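Side-chain contact in Lin1909 protein (Listeria innocua, PDB 3FIJ), which is of unknown function but probably acts as a class I glutamine amidotransferase-like hydrolase, perhaps on gamma-glutamyl-gamma-aminobutyrate, and binds manganese: residues 209-214 with 234-239. Sequence-based numbering, arbitrary orientation.
Sequences PSWYLG and QALVDE
W211 NE1, weakly hydrogen-bonded to E163 OE2, also has E239 OE1 3.7 Å away, but no hydrogen bond joins the two segments. The contact between 209-214 and 234-239 is instead a packing of the W211 indole against one side of the helix. E239 lays its CG over one face of the ring, 3.6 Å from the centroid of the five-membered ring and 24° off its normal, a CH-pi contact; the closest approach is E239 CG to W211 CG, 3.3 Å. The glutamate chain bends at chi2, and its carboxylate lies nearly parallel to the indole, the planes 6° apart, with E239 CD 3.5 Å from W211 CD1. E239 OE2 also has a long, weak ion pair with K242. With CG anti to the backbone N (chi1 176°), the six-membered ring of W211 extends along the helix, where CZ2 meets A235 CB obliquely at 4.0 Å and CZ3 lies 4.4 Å from L236 CD1. P110 touches W211, L236 and E239. The indole thus stands just ahead of strand 212-215, whose L213 shares F112 of the adjoining parallel strand 111-114 with L236 of helix 227-241, while Y212 points away from that helix and its side chain touches M118 and V121 of helix 116-124.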
ATOM      1  N   PRO A 209      13.077  -8.720 -47.782  1.00 37.16           N
ATOM      2  CA  PRO A 209      13.890  -7.590 -48.232  1.00 34.31           C
ATOM      3  C   PRO A 209      14.727  -7.001 -47.098  1.00 32.94           C
ATOM      4  O   PRO A 209      15.571  -6.135 -47.331  1.00 32.70           O
ATOM      5  CB  PRO A 209      12.845  -6.611 -48.757  1.00 34.76           C
ATOM      6  CG  PRO A 209      11.684  -6.862 -47.855  1.00 35.68           C
ATOM      7  CD  PRO A 209      11.645  -8.372 -47.781  1.00 35.31           C
ATOM      8  N   SER A 210      14.489  -7.476 -45.873  1.00 29.49           N
ATOM      9  CA  SER A 210      15.223  -6.988 -44.704  1.00 26.34           C
ATOM     10  C   SER A 210      15.798  -8.108 -43.849  1.00 23.76           C
ATOM     11  O   SER A 210      15.238  -9.196 -43.768  1.00 23.74           O
ATOM     12  CB  SER A 210      14.314  -6.138 -43.802  1.00 26.23           C
ATOM     13  OG  SER A 210      13.831  -4.977 -44.451  1.00 28.36           O
ATOM     14  N   TRP A 211      16.928  -7.824 -43.212  1.00 22.47           N
ATOM     15  CA  TRP A 211      17.561  -8.759 -42.290  1.00 20.66           C
ATOM     16  C   TRP A 211      16.567  -8.765 -41.124  1.00 20.11           C
ATOM     17  O   TRP A 211      16.032  -7.715 -40.758  1.00 19.40           O
ATOM     18  CB  TRP A 211      18.903  -8.188 -41.832  1.00 19.69           C
ATOM     19  CG  TRP A 211      19.628  -9.001 -40.795  1.00 18.01           C
ATOM     20  CD1 TRP A 211      20.614  -9.918 -41.016  1.00 17.06           C
ATOM     21  CD2 TRP A 211      19.444  -8.933 -39.376  1.00 18.67           C
ATOM     22  NE1 TRP A 211      21.070 -10.420 -39.817  1.00 17.60           N
ATOM     23  CE2 TRP A 211      20.375  -9.828 -38.802  1.00 18.00           C
ATOM     24  CE3 TRP A 211      18.607  -8.190 -38.543  1.00 18.82           C
ATOM     25  CZ2 TRP A 211      20.466 -10.015 -37.420  1.00 16.80           C
ATOM     26  CZ3 TRP A 211      18.699  -8.373 -37.170  1.00 17.49           C
ATOM     27  CH2 TRP A 211      19.630  -9.275 -36.621  1.00 17.96           C
ATOM     28  N   TYR A 212      16.301  -9.924 -40.544  1.00 18.94           N
ATOM     29  CA  TYR A 212      15.336  -9.969 -39.460  1.00 18.84           C
ATOM     30  C   TYR A 212      15.574 -11.074 -38.452  1.00 19.50           C
ATOM     31  O   TYR A 212      15.820 -12.228 -38.814  1.00 19.23           O
ATOM     32  CB  TYR A 212      13.913 -10.126 -40.021  1.00 19.19           C
ATOM     33  CG  TYR A 212      12.869 -10.375 -38.953  1.00 20.80           C
ATOM     34  CD1 TYR A 212      12.479  -9.356 -38.088  1.00 21.24           C
ATOM     35  CD2 TYR A 212      12.300 -11.643 -38.777  1.00 20.86           C
ATOM     36  CE1 TYR A 212      11.554  -9.582 -37.076  1.00 19.65           C
ATOM     37  CE2 TYR A 212      11.367 -11.882 -37.760  1.00 17.43           C
ATOM     38  CZ  TYR A 212      11.002 -10.842 -36.914  1.00 20.17           C
ATOM     39  OH  TYR A 212      10.088 -11.034 -35.900  1.00 19.30           O
ATOM     40  N   LEU A 213      15.484 -10.703 -37.180  1.00 18.69           N
ATOM     41  CA  LEU A 213      15.620 -11.652 -36.091  1.00 18.11           C
ATOM     42  C   LEU A 213      14.562 -11.336 -35.040  1.00 18.66           C
ATOM     43  O   LEU A 213      14.494 -10.209 -34.525  1.00 18.49           O
ATOM     44  CB  LEU A 213      17.003 -11.580 -35.444  1.00 18.39           C
ATOM     45  CG  LEU A 213      17.088 -12.516 -34.217  1.00 18.37           C
ATOM     46  CD1 LEU A 213      16.818 -13.953 -34.655  1.00 15.63           C
ATOM     47  CD2 LEU A 213      18.452 -12.408 -33.536  1.00 16.42           C
ATOM     48  N   GLY A 214      13.734 -12.330 -34.733  1.00 17.12           N
ATOM     49  CA  GLY A 214      12.704 -12.155 -33.725  1.00 14.80           C
ATOM     50  C   GLY A 214      12.923 -13.182 -32.627  1.00 15.00           C
ATOM     51  O   GLY A 214      13.029 -14.376 -32.918  1.00 15.13           O
ATOM     52  N   GLN A 234      24.209  -6.128 -31.243  1.00 19.26           N
ATOM     53  CA  GLN A 234      25.369  -5.759 -32.051  1.00 20.07           C
ATOM     54  C   GLN A 234      25.062  -6.060 -33.510  1.00 20.55           C
ATOM     55  O   GLN A 234      25.327  -5.238 -34.395  1.00 22.36           O
ATOM     56  CB  GLN A 234      26.608  -6.548 -31.614  1.00 20.20           C
ATOM     57  CG  GLN A 234      27.890  -6.128 -32.329  1.00 18.88           C
ATOM     58  CD  GLN A 234      28.232  -4.663 -32.101  1.00 21.11           C
ATOM     59  OE1 GLN A 234      28.504  -4.241 -30.973  1.00 22.23           O
ATOM     60  NE2 GLN A 234      28.215  -3.880 -33.172  1.00 20.04           N
ATOM     61  N   ALA A 235      24.489  -7.237 -33.751  1.00 20.78           N
ATOM     62  CA  ALA A 235      24.130  -7.656 -35.105  1.00 20.76           C
ATOM     63  C   ALA A 235      23.160  -6.652 -35.739  1.00 22.40           C
ATOM     64  O   ALA A 235      23.332  -6.253 -36.887  1.00 23.57           O
ATOM     65  CB  ALA A 235      23.510  -9.044 -35.071  1.00 17.03           C
ATOM     66  N   LEU A 236      22.142  -6.240 -34.992  1.00 22.82           N
ATOM     67  CA  LEU A 236      21.183  -5.270 -35.516  1.00 22.44           C
ATOM     68  C   LEU A 236      21.897  -3.991 -35.949  1.00 21.94           C
ATOM     69  O   LEU A 236      21.642  -3.463 -37.025  1.00 20.89           O
ATOM     70  CB  LEU A 236      20.132  -4.916 -34.462  1.00 20.83           C
ATOM     71  CG  LEU A 236      19.258  -3.725 -34.872  1.00 22.94           C
ATOM     72  CD1 LEU A 236      18.431  -4.086 -36.115  1.00 20.94           C
ATOM     73  CD2 LEU A 236      18.351  -3.330 -33.714  1.00 23.04           C
ATOM     74  N   VAL A 237      22.793  -3.494 -35.101  1.00 22.11           N
ATOM     75  CA  VAL A 237      23.527  -2.278 -35.420  1.00 21.91           C
ATOM     76  C   VAL A 237      24.508  -2.496 -36.570  1.00 23.03           C
ATOM     77  O   VAL A 237      24.639  -1.638 -37.444  1.00 22.19           O
ATOM     78  CB  VAL A 237      24.280  -1.736 -34.178  1.00 21.86           C
ATOM     79  CG1 VAL A 237      25.270  -0.642 -34.591  1.00 18.60           C
ATOM     80  CG2 VAL A 237      23.272  -1.182 -33.170  1.00 18.09           C
ATOM     81  N   ASP A 238      25.198  -3.636 -36.572  1.00 23.58           N
ATOM     82  CA  ASP A 238      26.142  -3.938 -37.650  1.00 24.96           C
ATOM     83  C   ASP A 238      25.402  -3.964 -38.975  1.00 25.46           C
ATOM     84  O   ASP A 238      25.840  -3.384 -39.968  1.00 25.38           O
ATOM     85  CB  ASP A 238      26.808  -5.305 -37.443  1.00 25.23           C
ATOM     86  CG  ASP A 238      27.831  -5.294 -36.334  1.00 25.60           C
ATOM     87  OD1 ASP A 238      28.283  -4.189 -35.964  1.00 26.77           O
ATOM     88  OD2 ASP A 238      28.193  -6.386 -35.841  1.00 25.27           O
ATOM     89  N   GLU A 239      24.264  -4.645 -38.971  1.00 26.38           N
ATOM     90  CA  GLU A 239      23.448  -4.781 -40.160  1.00 28.78           C
ATOM     91  C   GLU A 239      22.861  -3.437 -40.594  1.00 30.04           C
ATOM     92  O   GLU A 239      22.875  -3.104 -41.779  1.00 29.78           O
ATOM     93  CB  GLU A 239      22.341  -5.797 -39.900  1.00 28.83           C
ATOM     94  CG  GLU A 239      22.019  -6.704 -41.076  1.00 32.20           C
ATOM     95  CD  GLU A 239      23.182  -7.591 -41.495  1.00 32.86           C
ATOM     96  OE1 GLU A 239      23.887  -8.134 -40.618  1.00 32.27           O
ATOM     97  OE2 GLU A 239      23.378  -7.763 -42.715  1.00 36.18           O
TER